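Local coordinates for F5/8 type C domain protein (Bacteroides ovatus, PDB 4ZRX) that is a putative alpha-L-fucosidase, probably hydrolysing alpha-linked L-fucose with its TIM-barrel domain, and carries an F5/8 type C domain that may bind sugar, at residues Ala376-Lys381 against Leu439-Asp444; Leu388-Glu393 against Val452-Ala457; Val406-Asp411 against Pro432-Asn437. One frame throughout, in Å; residues are numbered along the deposited sequence. Where two conformers were deposited one is given.

Contact 1 of 3, residues Ala376-Lys381 against Leu439-Asp444; sequences AVYALK and LRVRID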
ATOM      1  N   ALA A 376      15.458   7.998  27.554  1.00 22.33           N
ATOM      2  CA  ALA A 376      16.760   8.199  26.972  1.00 22.81           C
ATOM      3  C   ALA A 376      16.712   9.508  26.224  1.00 22.16           C
ATOM      4  O   ALA A 376      15.732   9.819  25.569  1.00 21.65           O
ATOM      5  CB  ALA A 376      17.127   7.057  26.074  1.00 23.42           C
ATOM      6  N   VAL A 377      17.786  10.300  26.342  1.00 22.06           N
ATOM      7  CA  VAL A 377      17.913  11.558  25.649  1.00 22.38           C
ATOM      8  C   VAL A 377      18.963  11.428  24.547  1.00 22.53           C
ATOM      9  O   VAL A 377      20.043  10.818  24.759  1.00 22.92           O
ATOM     10  CB  VAL A 377      18.271  12.691  26.692  1.00 24.16           C
ATOM     11  CG1 VAL A 377      18.648  13.991  26.030  1.00 25.13           C
ATOM     12  CG2 VAL A 377      17.142  12.931  27.699  1.00 25.36           C
ATOM     13  N   TYR A 378      18.702  12.042  23.407  1.00 21.13           N
ATOM     14  CA  TYR A 378      19.569  12.087  22.266  1.00 21.57           C
ATOM     15  C   TYR A 378      19.822  13.528  21.860  1.00 22.09           C
ATOM     16  O   TYR A 378      18.907  14.314  21.663  1.00 22.97           O
ATOM     17  CB  TYR A 378      18.959  11.331  21.084  1.00 21.56           C
ATOM     18  CG  TYR A 378      18.682   9.871  21.381  1.00 21.17           C
ATOM     19  CD1 TYR A 378      17.521   9.466  22.001  1.00 20.48           C
ATOM     20  CD2 TYR A 378      19.561   8.892  20.985  1.00 21.26           C
ATOM     21  CE1 TYR A 378      17.302   8.167  22.285  1.00 21.51           C
ATOM     22  CE2 TYR A 378      19.335   7.571  21.265  1.00 21.43           C
ATOM     23  CZ  TYR A 378      18.227   7.181  21.889  1.00 21.72           C
ATOM     24  OH  TYR A 378      17.992   5.836  22.197  1.00 22.42           O
ATOM     25  N   ALA A 379      21.083  13.894  21.704  1.00 22.95           N
ATOM     26  CA  ALA A 379      21.449  15.213  21.184  1.00 22.95           C
ATOM     27  C   ALA A 379      21.147  15.229  19.690  1.00 22.71           C
ATOM     28  O   ALA A 379      21.353  14.219  18.961  1.00 22.03           O
ATOM     29  CB  ALA A 379      22.972  15.483  21.415  1.00 25.22           C
ATOM     30  N   LEU A 380      20.693  16.375  19.234  1.00 22.62           N
ATOM     31  CA  LEU A 380      20.589  16.695  17.825  1.00 22.88           C
ATOM     32  C   LEU A 380      21.745  17.520  17.328  1.00 24.46           C
ATOM     33  O   LEU A 380      22.412  18.221  18.132  1.00 26.31           O
ATOM     34  CB  LEU A 380      19.257  17.396  17.564  1.00 22.73           C
ATOM     35  CG  LEU A 380      18.036  16.602  18.057  1.00 22.77           C
ATOM     36  CD1 LEU A 380      16.743  17.406  17.838  1.00 23.27           C
ATOM     37  CD2 LEU A 380      17.942  15.255  17.382  1.00 22.70           C
ATOM     38  N   LYS A 381      22.012  17.454  16.023  1.00 26.17           N
ATOM     39  CA  LYS A 381      22.948  18.351  15.332  1.00 28.63           C
ATOM     40  C   LYS A 381      22.514  19.809  15.518  1.00 30.76           C
ATOM     41  O   LYS A 381      21.310  20.122  15.708  1.00 30.29           O
ATOM     42  CB  LYS A 381      23.062  18.069  13.826  1.00 29.43           C
ATOM     43  CG  LYS A 381      23.683  16.748  13.482  1.00 30.80           C
ATOM     44  CD  LYS A 381      23.673  16.570  11.977  1.00 33.08           C
ATOM     45  CE  LYS A 381      24.315  15.303  11.618  1.00 36.15           C
ATOM     46  NZ  LYS A 381      24.141  15.025  10.185  1.00 39.31           N
ATOM     47  N   LEU A 439      16.226  15.194  21.739  1.00 20.83           N
ATOM     48  CA  LEU A 439      15.045  14.390  21.681  1.00 21.64           C
ATOM     49  C   LEU A 439      15.045  13.507  22.876  1.00 21.90           C
ATOM     50  O   LEU A 439      16.111  13.066  23.366  1.00 23.79           O
ATOM     51  CB  LEU A 439      15.143  13.564  20.400  1.00 23.32           C
ATOM     52  CG  LEU A 439      13.980  13.203  19.597  1.00 24.85           C
ATOM     53  CD1 LEU A 439      13.050  14.330  19.161  1.00 24.30           C
ATOM     54  CD2 LEU A 439      14.543  12.416  18.392  1.00 24.98           C
ATOM     55  N   ARG A 440      13.886  13.227  23.413  1.00 20.66           N
ATOM     56  CA  ARG A 440      13.772  12.288  24.525  1.00 20.25           C
ATOM     57  C   ARG A 440      12.741  11.246  24.164  1.00 20.96           C
ATOM     58  O   ARG A 440      11.671  11.614  23.676  1.00 21.40           O
ATOM     59  CB  ARG A 440      13.332  13.019  25.789  1.00 21.38           C
ATOM     60  CG  ARG A 440      13.189  12.132  26.984  1.00 22.51           C
ATOM     61  CD  ARG A 440      13.335  12.891  28.274  1.00 23.77           C
ATOM     62  NE  ARG A 440      12.209  13.769  28.509  1.00 24.32           N
ATOM     63  CZ  ARG A 440      12.118  14.695  29.456  1.00 24.39           C
ATOM     64  NH1 ARG A 440      13.104  14.897  30.318  1.00 25.83           N
ATOM     65  NH2 ARG A 440      11.023  15.411  29.544  1.00 25.86           N
ATOM     66  N   VAL A 441      13.045   9.966  24.429  1.00 20.01           N
ATOM     67  CA  VAL A 441      12.121   8.879  24.194  1.00 19.00           C
ATOM     68  C   VAL A 441      11.887   8.222  25.529  1.00 18.71           C
ATOM     69  O   VAL A 441      12.808   8.018  26.323  1.00 18.84           O
ATOM     70  CB  VAL A 441      12.718   7.834  23.226  1.00 18.45           C
ATOM     71  CG1 VAL A 441      11.737   6.669  22.998  1.00 18.99           C
ATOM     72  CG2 VAL A 441      13.103   8.518  21.924  1.00 18.67           C
ATOM     73  N   ARG A 442      10.620   7.989  25.807  1.00 17.94           N
ATOM     74  CA  ARG A 442      10.185   7.317  27.010  1.00 19.14           C
ATOM     75  C   ARG A 442       9.447   6.037  26.656  1.00 19.12           C
ATOM     76  O   ARG A 442       8.480   6.092  25.901  1.00 18.32           O
ATOM     77  CB  ARG A 442       9.254   8.239  27.812  1.00 21.10           C
ATOM     78  CG  ARG A 442       8.929   7.681  29.185  1.00 23.08           C
ATOM     79  CD  ARG A 442       8.061   8.669  30.005  1.00 25.49           C
ATOM     80  NE  ARG A 442       8.769   9.953  30.092  1.00 28.18           N
ATOM     81  CZ  ARG A 442       8.476  11.086  29.430  1.00 27.59           C
ATOM     82  NH1 ARG A 442       7.418  11.229  28.654  1.00 27.54           N
ATOM     83  NH2 ARG A 442       9.324  12.097  29.563  1.00 30.20           N
ATOM     84  N   ILE A 443       9.899   4.912  27.150  1.00 19.37           N
ATOM     85  CA  ILE A 443       9.161   3.656  26.980  1.00 20.22           C
ATOM     86  C   ILE A 443       8.205   3.563  28.131  1.00 20.52           C
ATOM     87  O   ILE A 443       8.582   3.300  29.286  1.00 21.77           O
ATOM     88  CB  ILE A 443      10.066   2.415  26.902  1.00 20.95           C
ATOM     89  CG1 ILE A 443      11.096   2.522  25.741  1.00 19.98           C
ATOM     90  CG2 ILE A 443       9.176   1.182  26.816  1.00 21.89           C
ATOM     91  CD1 ILE A 443      10.537   2.906  24.374  1.00 19.64           C
ATOM     92  N   ASP A 444       6.957   3.847  27.839  1.00 20.95           N
ATOM     93  CA  ASP A 444       5.885   3.831  28.854  1.00 22.42           C
ATOM     94  C   ASP A 444       5.503   2.431  29.282  1.00 23.22           C
ATOM     95  O   ASP A 444       5.241   2.169  30.488  1.00 24.23           O
ATOM     96  CB  ASP A 444       4.682   4.637  28.383  1.00 23.21           C
ATOM     97  CG  ASP A 444       5.048   6.087  28.058  1.00 24.16           C
ATOM     98  OD1 ASP A 444       5.519   6.814  28.963  1.00 26.10           O
ATOM     99  OD2 ASP A 444       4.808   6.485  26.899  1.00 24.02           O
TER

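Contact 2 of 3, residues Leu388-Glu393 against Val452-Ala457; sequences LVMLQE and VSQVAA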
ATOM      1  N   LEU A 388       9.933  14.389  11.815  1.00 17.13           N
ATOM      2  CA  LEU A 388       9.912  12.970  11.595  1.00 16.82           C
ATOM      3  C   LEU A 388      10.909  12.325  12.513  1.00 16.95           C
ATOM      4  O   LEU A 388      12.079  12.713  12.542  1.00 16.92           O
ATOM      5  CB  LEU A 388      10.226  12.620  10.114  1.00 17.44           C
ATOM      6  CG  LEU A 388      10.494  11.203   9.687  1.00 18.49           C
ATOM      7  CD1 LEU A 388       9.367  10.349   9.983  1.00 19.06           C
ATOM      8  CD2 LEU A 388      10.876  11.174   8.193  1.00 19.22           C
ATOM      9  N   VAL A 389      10.431  11.361  13.257  1.00 15.75           N
ATOM     10  CA  VAL A 389      11.284  10.524  14.135  1.00 16.63           C
ATOM     11  C   VAL A 389      11.090   9.084  13.745  1.00 16.02           C
ATOM     12  O   VAL A 389       9.956   8.641  13.491  1.00 16.50           O
ATOM     13  CB  VAL A 389      10.988  10.795  15.599  1.00 17.07           C
ATOM     14  CG1 VAL A 389      11.673   9.813  16.560  1.00 18.45           C
ATOM     15  CG2 VAL A 389      11.374  12.186  15.935  1.00 18.12           C
HETATM   16  N   MSE A 390      12.196   8.359  13.753  1.00 15.90           N
HETATM   17  CA  MSE A 390      12.238   6.943  13.456  0.70 16.17           C
HETATM   18  C   MSE A 390      12.833   6.189  14.644  1.00 15.88           C
HETATM   19  O   MSE A 390      13.861   6.623  15.209  1.00 15.87           O
HETATM   20  CB  MSE A 390      13.077   6.720  12.186  0.70 18.12           C
HETATM   21  CG  MSE A 390      13.087   5.292  11.747  0.70 19.46           C
HETATM   22 SE   MSE A 390      14.722   4.506  12.149  0.52 28.07          SE
HETATM   23  CE  MSE A 390      15.744   5.043  10.748  0.70 21.39           C
ATOM     24  N   LEU A 391      12.205   5.087  15.011  1.00 15.14           N
ATOM     25  CA  LEU A 391      12.638   4.241  16.088  0.50 15.37           C
ATOM     26  C   LEU A 391      12.762   2.798  15.606  1.00 15.06           C
ATOM     27  O   LEU A 391      11.944   2.363  14.750  1.00 14.50           O
ATOM     28  CB  LEU A 391      11.645   4.301  17.238  0.50 16.07           C
ATOM     29  CG  LEU A 391      11.235   5.732  17.608  0.50 16.84           C
ATOM     30  CD1 LEU A 391      10.028   5.658  18.419  0.50 17.44           C
ATOM     31  CD2 LEU A 391      12.325   6.391  18.383  0.50 17.40           C
ATOM     32  N   GLN A 392      13.736   2.059  16.193  1.00 15.31           N
ATOM     33  CA  GLN A 392      13.820   0.618  15.965  1.00 15.14           C
ATOM     34  C   GLN A 392      14.079  -0.131  17.255  1.00 16.38           C
ATOM     35  O   GLN A 392      14.872   0.364  18.087  1.00 16.17           O
ATOM     36  CB  GLN A 392      14.946   0.277  14.985  1.00 15.58           C
ATOM     37  CG  GLN A 392      14.833   0.996  13.675  1.00 15.72           C
ATOM     38  CD  GLN A 392      15.851   0.520  12.628  1.00 17.32           C
ATOM     39  OE1 GLN A 392      16.953   1.075  12.526  1.00 19.05           O
ATOM     40  NE2 GLN A 392      15.510  -0.513  11.884  1.00 16.67           N
ATOM     41  N   GLU A 393      13.527  -1.338  17.361  1.00 16.34           N
ATOM     42  CA  GLU A 393      13.862  -2.284  18.408  1.00 17.92           C
ATOM     43  C   GLU A 393      14.786  -3.343  17.860  1.00 18.63           C
ATOM     44  O   GLU A 393      14.735  -3.701  16.681  1.00 19.75           O
ATOM     45  CB  GLU A 393      12.606  -3.043  18.921  1.00 19.77           C
ATOM     46  CG  GLU A 393      11.760  -2.360  19.832  1.00 20.27           C
ATOM     47  CD  GLU A 393      10.530  -3.195  20.210  1.00 19.81           C
ATOM     48  OE1 GLU A 393      10.635  -3.941  21.182  1.00 20.89           O
ATOM     49  OE2 GLU A 393       9.466  -3.065  19.594  1.00 18.78           O
ATOM     50  N   VAL A 452      16.008  -0.838  22.490  1.00 18.48           N
ATOM     51  CA  VAL A 452      15.907   0.132  21.423  1.00 18.49           C
ATOM     52  C   VAL A 452      17.262   0.285  20.792  1.00 18.88           C
ATOM     53  O   VAL A 452      18.222   0.690  21.457  1.00 19.85           O
ATOM     54  CB  VAL A 452      15.408   1.485  21.944  1.00 19.25           C
ATOM     55  CG1 VAL A 452      15.448   2.525  20.874  1.00 19.75           C
ATOM     56  CG2 VAL A 452      14.000   1.345  22.489  1.00 20.42           C
ATOM     57  N   SER A 453      17.350  -0.037  19.511  1.00 19.05           N
ATOM     58  CA  SER A 453      18.622  -0.057  18.798  1.00 19.56           C
ATOM     59  C   SER A 453      18.920   1.170  17.980  1.00 19.64           C
ATOM     60  O   SER A 453      20.095   1.458  17.650  1.00 19.53           O
ATOM     61  CB  SER A 453      18.724  -1.297  17.911  1.00 19.79           C
ATOM     62  OG  SER A 453      17.592  -1.382  17.081  1.00 20.33           O
ATOM     63  N   GLN A 454      17.907   1.903  17.618  1.00 18.39           N
ATOM     64  CA  GLN A 454      18.145   3.183  16.932  1.00 19.25           C
ATOM     65  C   GLN A 454      17.024   4.170  17.141  1.00 18.40           C
ATOM     66  O   GLN A 454      15.840   3.825  17.091  1.00 16.11           O
ATOM     67  CB  GLN A 454      18.361   3.006  15.437  1.00 20.14           C
ATOM     68  CG  GLN A 454      18.767   4.347  14.762  1.00 20.93           C
ATOM     69  CD  GLN A 454      19.234   4.278  13.305  1.00 23.26           C
ATOM     70  OE1 GLN A 454      19.971   5.140  12.886  1.00 22.51           O
ATOM     71  NE2 GLN A 454      18.771   3.308  12.539  1.00 22.93           N
ATOM     72  N   VAL A 455      17.433   5.431  17.279  1.00 17.62           N
ATOM     73  CA  VAL A 455      16.559   6.558  17.143  1.00 17.34           C
ATOM     74  C   VAL A 455      17.185   7.508  16.162  1.00 17.54           C
ATOM     75  O   VAL A 455      18.396   7.833  16.264  1.00 17.23           O
ATOM     76  CB  VAL A 455      16.411   7.266  18.530  1.00 18.13           C
ATOM     77  CG1 VAL A 455      15.569   8.542  18.439  1.00 19.05           C
ATOM     78  CG2 VAL A 455      15.743   6.307  19.516  1.00 18.95           C
ATOM     79  N   ALA A 456      16.378   8.010  15.239  1.00 16.43           N
ATOM     80  CA  ALA A 456      16.815   8.895  14.164  1.00 16.87           C
ATOM     81  C   ALA A 456      15.748   9.984  13.963  1.00 16.47           C
ATOM     82  O   ALA A 456      14.589   9.828  14.398  1.00 16.62           O
ATOM     83  CB  ALA A 456      17.075   8.151  12.891  1.00 17.15           C
ATOM     84  N   ALA A 457      16.113  11.112  13.363  1.00 16.67           N
ATOM     85  CA  ALA A 457      15.158  12.204  13.149  1.00 16.53           C
ATOM     86  C   ALA A 457      15.522  13.008  11.948  1.00 17.56           C
ATOM     87  O   ALA A 457      16.729  13.149  11.609  1.00 18.48           O
ATOM     88  CB  ALA A 457      15.059  13.110  14.375  1.00 16.97           C
TER

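Contact 3 of 3, residues Val406-Asp411 against Pro432-Asn437; sequences VEALTD and PAVNAN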
ATOM      1  N   VAL A 406       7.573  10.453  22.615  1.00 17.03           N
ATOM      2  CA  VAL A 406       8.715  11.183  22.128  1.00 17.33           C
ATOM      3  C   VAL A 406       8.499  12.682  22.347  1.00 17.72           C
ATOM      4  O   VAL A 406       7.440  13.221  22.082  1.00 16.94           O
ATOM      5  CB  VAL A 406       8.969  10.977  20.630  1.00 17.29           C
ATOM      6  CG1 VAL A 406      10.207  11.574  20.237  1.00 18.70           C
ATOM      7  CG2 VAL A 406       8.967   9.461  20.293  1.00 17.37           C
ATOM      8  N   GLU A 407       9.552  13.311  22.923  1.00 17.47           N
ATOM      9  CA  GLU A 407       9.580  14.727  23.205  1.00 18.23           C
ATOM     10  C   GLU A 407      10.815  15.353  22.587  1.00 18.24           C
ATOM     11  O   GLU A 407      11.807  14.688  22.376  1.00 17.43           O
ATOM     12  CB  GLU A 407       9.574  14.952  24.720  1.00 19.72           C
ATOM     13  CG  GLU A 407       8.321  14.416  25.347  1.00 20.71           C
ATOM     14  CD  GLU A 407       8.438  14.213  26.837  1.00 23.23           C
ATOM     15  OE1 GLU A 407       9.563  14.183  27.413  1.00 24.90           O
ATOM     16  OE2 GLU A 407       7.385  14.063  27.449  1.00 24.52           O
ATOM     17  N   ALA A 408      10.677  16.625  22.207  1.00 17.84           N
ATOM     18  CA  ALA A 408      11.752  17.417  21.609  1.00 18.13           C
ATOM     19  C   ALA A 408      12.001  18.627  22.462  1.00 18.51           C
ATOM     20  O   ALA A 408      11.048  19.295  22.946  1.00 19.44           O
ATOM     21  CB  ALA A 408      11.387  17.807  20.219  1.00 18.69           C
ATOM     22  N   LEU A 409      13.277  18.864  22.751  1.00 18.89           N
ATOM     23  CA  LEU A 409      13.646  19.995  23.573  1.00 19.61           C
ATOM     24  C   LEU A 409      13.760  21.269  22.758  1.00 20.91           C
ATOM     25  O   LEU A 409      14.786  21.478  22.018  1.00 21.79           O
ATOM     26  CB  LEU A 409      14.935  19.707  24.280  1.00 19.72           C
ATOM     27  CG  LEU A 409      15.375  20.782  25.252  1.00 20.28           C
ATOM     28  CD1 LEU A 409      14.321  21.102  26.255  1.00 20.78           C
ATOM     29  CD2 LEU A 409      16.666  20.344  25.960  1.00 20.83           C
ATOM     30  N   THR A 410      12.801  22.160  22.934  1.00 21.28           N
ATOM     31  CA  THR A 410      12.804  23.503  22.275  1.00 22.39           C
ATOM     32  C   THR A 410      13.538  24.508  23.156  1.00 23.73           C
ATOM     33  O   THR A 410      13.975  24.146  24.266  1.00 23.87           O
ATOM     34  CB  THR A 410      11.392  24.010  22.014  1.00 22.41           C
ATOM     35  OG1 THR A 410      10.801  24.438  23.279  1.00 21.94           O
ATOM     36  CG2 THR A 410      10.556  22.958  21.380  1.00 22.00           C
ATOM     37  N   ASP A 411      13.646  25.762  22.672  1.00 25.17           N
ATOM     38  CA  ASP A 411      14.130  26.926  23.417  0.50 26.96           C
ATOM     39  C   ASP A 411      13.272  27.203  24.648  1.00 26.17           C
ATOM     40  O   ASP A 411      13.700  27.883  25.557  1.00 26.93           O
ATOM     41  CB  ASP A 411      14.212  28.221  22.518  0.50 29.45           C
ATOM     42  CG  ASP A 411      12.844  28.690  21.914  0.50 31.27           C
ATOM     43  OD1 ASP A 411      11.754  28.359  22.399  0.50 33.61           O
ATOM     44  OD2 ASP A 411      12.839  29.427  20.895  0.50 34.66           O
ATOM     45  N   PRO A 432       4.123  18.244  13.488  1.00 22.41           N
ATOM     46  CA  PRO A 432       4.481  19.578  12.947  1.00 23.58           C
ATOM     47  C   PRO A 432       5.910  19.948  13.303  1.00 22.87           C
ATOM     48  O   PRO A 432       6.335  19.682  14.438  1.00 22.87           O
ATOM     49  CB  PRO A 432       3.485  20.546  13.640  1.00 24.89           C
ATOM     50  CG  PRO A 432       2.347  19.655  14.041  1.00 25.15           C
ATOM     51  CD  PRO A 432       2.926  18.285  14.356  1.00 23.65           C
ATOM     52  N   ALA A 433       6.617  20.536  12.335  1.00 23.10           N
ATOM     53  CA  ALA A 433       8.012  20.862  12.486  1.00 23.46           C
ATOM     54  C   ALA A 433       8.283  21.643  13.764  1.00 24.63           C
ATOM     55  O   ALA A 433       7.548  22.582  14.124  1.00 24.31           O
ATOM     56  CB  ALA A 433       8.501  21.665  11.287  1.00 25.44           C
ATOM     57  N   VAL A 434       9.365  21.249  14.422  1.00 25.54           N
ATOM     58  CA  VAL A 434       9.880  21.992  15.568  0.50 25.35           C
ATOM     59  C   VAL A 434      11.383  22.169  15.480  1.00 25.49           C
ATOM     60  O   VAL A 434      12.107  21.308  14.944  1.00 23.54           O
ATOM     61  CB  VAL A 434       9.495  21.299  16.875  0.50 24.93           C
ATOM     62  CG1 VAL A 434      10.173  19.941  17.026  0.50 24.44           C
ATOM     63  CG2 VAL A 434       9.795  22.178  18.074  0.50 25.78           C
ATOM     64  N   ASN A 435      11.834  23.287  16.039  1.00 25.34           N
ATOM     65  CA  ASN A 435      13.255  23.552  16.207  0.70 26.31           C
ATOM     66  C   ASN A 435      13.627  23.018  17.577  1.00 25.49           C
ATOM     67  O   ASN A 435      13.064  23.456  18.596  1.00 25.04           O
ATOM     68  CB  ASN A 435      13.592  25.031  16.099  0.70 28.72           C
ATOM     69  CG  ASN A 435      13.388  25.582  14.702  0.70 31.42           C
ATOM     70  OD1 ASN A 435      12.422  26.287  14.447  0.70 36.62           O
ATOM     71  ND2 ASN A 435      14.272  25.250  13.799  0.70 31.94           N
ATOM     72  N   ALA A 436      14.573  22.072  17.612  1.00 23.24           N
ATOM     73  CA  ALA A 436      14.959  21.400  18.853  1.00 22.04           C
ATOM     74  C   ALA A 436      16.427  21.047  18.901  1.00 22.52           C
ATOM     75  O   ALA A 436      17.059  20.882  17.834  1.00 21.39           O
ATOM     76  CB  ALA A 436      14.156  20.152  19.026  1.00 21.92           C
ATOM     77  N   ASN A 437      16.946  20.828  20.110  1.00 21.96           N
ATOM     78  CA  ASN A 437      18.386  20.475  20.278  1.00 23.67           C
ATOM     79  C   ASN A 437      18.601  19.116  20.946  1.00 22.77           C
ATOM     80  O   ASN A 437      19.732  18.610  20.953  1.00 23.08           O
ATOM     81  CB  ASN A 437      19.139  21.602  20.952  1.00 24.97           C
ATOM     82  CG  ASN A 437      18.742  21.788  22.426  1.00 26.92           C
ATOM     83  OD1 ASN A 437      18.977  20.929  23.239  1.00 28.67           O
ATOM     84  ND2 ASN A 437      18.104  22.887  22.742  1.00 28.08           N
TER
HETATM   85  O   HOH W   1      13.243  25.922  19.892  1.00 34.49           O

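Contact 1 of 3, residues Ala376-Lys381 against Leu439-Asp444
A376, V377 and Y378 run antiparallel to V441, R440 and L439, the short strand axes coming within 4.7 Å of each other at 159° between their directions. A376 and V441 are a hydrogen-bonded pair, with A376 N on V441 O and V441 N on A376 O, each 2.9 Å. Y378 and L439 exchange a second pair of bonds, of which Y378 N to L439 O is 2.8 Å. Between them sit V377 and R440, a non-hydrogen-bonded pair whose side chains share one face of the sheet. R440 CG, anti to the backbone N (chi1 180°), is 4.1 Å from V377 CG2. R440 CD touches the same methyl, at 3.9 Å. The arginine then bends at chi3, and its guanidinium goes to E407 in a salt bridge and to W414 in a cation-pi contact.

The other face, carrying A376, Y378, L439 and V441, is mostly apolar, with all but A376 buried. Y378 brings CE1 of its ring 4.2 Å from V441 CG2, which approaches obliquely. Past the paired residues, L380 still reaches back, placing CD2 4.4 Å from L439 CB. L439 and Y378 both pack onto V455 of the facing sheet, while V377 on the other side is exposed. Strand 374-381, paired here with 438-446, is the outermost strand within this chain of one sheet of an antiparallel beta sandwich.

Contact 2 of 3, residues Leu388-Glu393 against Val452-Ala457
M390 and A456 form the regular hydrogen-bonded pair at the middle of this contact, where two neighbouring strands of an antiparallel sandwich sheet run side by side, 4.5 Å between axes, until a classic beta bulge shifts the register. M390 N to A456 O is 2.9 Å and nearly straight at the hydrogen (175°), although the donor stands above the carbonyl plane of A456. The return bond, A456 N to M390 O, lies in the plane of its carbonyl.

The tight part is the face of V389, L391, V455 and A457, all four buried. V389 CG2 packs on A457 CB, and both residues also touch L439 of the other sheet. L391, in the conformer given, lies beside V455 and points the same way, its CD2 3.6 Å from V455 CG2.

On the opposite face M390, a selenomethionine modelled in two conformers, is buried too. In the one given its chain bends at chi2 and chi3, and CE lies 4.0 Å from A456 CB and near Q454 NE2. A bound ethanediol, probably from the crystallisation liquor, is about 4 Å from this side chain.

The solvent side is confined to Q392, S453 and Q454, polar and partly exposed. Q392 O takes S453 N at 2.9 Å and, weakly, Q454 N at 3.4 Å; both residues thus face Q392, and the extra residue lets E393 sit across from V452 with their side chains diverging. The carboxylate of E393 turns elsewhere, to the backbone amides of G424, R400 and V401. Q392 and Q454 extend side by side with their amide planes 33° apart. Q392 NE2 goes to Y425 O, while Q454 NE2 gives a hydrogen to Q392 OE1 at 2.9 Å; the acceptor lies in the amide plane of Q454 and the donor in the carbonyl plane of Q392.

Contact 3 of 3, residues Val406-Asp411 against Pro432-Asn437
The strand 433-436, which links the two sheets of the sandwich, meets the end of strand 401-410 here, L409 and T410 on one side and V434 to N437 on the other, with 58° between the directions of the short segments. The shared point is the carbonyl of L409. N437 N is bonded to L409 O at 3.0 Å in the plane of the carbonyl, and A436 CA approaches the same oxygen at 3.2 Å.

Inside the angle the fit is apolar: A408 CB lies 3.8 Å from A436 CB and 4.0 Å from V434 CG1 in the conformer given, so two alanines and a valine line the inner side. A408 also packs on L439 and V417. T410 and V434 cross at about a right angle, CG2 to CG2 3.5 Å, close for two carbons, though V434 was modelled in two conformers.

The fold explains the crossing. Residues 427-431 belong to one sheet of the beta sandwich and 438-446 to the other; the chain turns a corner at P432 and again at N437, and 433-436 carries it between the sheets, pairing on the way with strand 384-386. L409 bonds through its backbone to K438 as well, just where strand 438-446 begins.

N437 has CG between its backbone N and carbonyl carbon (chi1 69°), near L409 O. Its OD1 lies 3.6 Å from L409 CD2, the two side chains crossing obliquely. T410 holds its hydroxyl to the next turn, on G413 O and N412 N. A water bridges the backbones, accepting from D411 N and donating to N435 O, 2.8 Å to each.

Overall arrangement
All three contacts belong to one antiparallel beta sandwich. Contact 2 lies in the sheet that packs by helix 339-356 and is largely buried, with Q392, S453 and Q454 partly exposed; contact 1 lies at the edge of the facing sheet, with V377 exposed; contact 3 joins the two sheets at a corner and is also half at the surface. Contacts 1 and 2 meet through apolar side chains in the interior. Toward contact 3 the link from contact 1 is partly polar: L380 N is probably bonded to N437 O, with packing of L439 and L380 beside it. Paired backbones dominate contacts 1 and 2, whereas contact 3 has one direct backbone bond and a water.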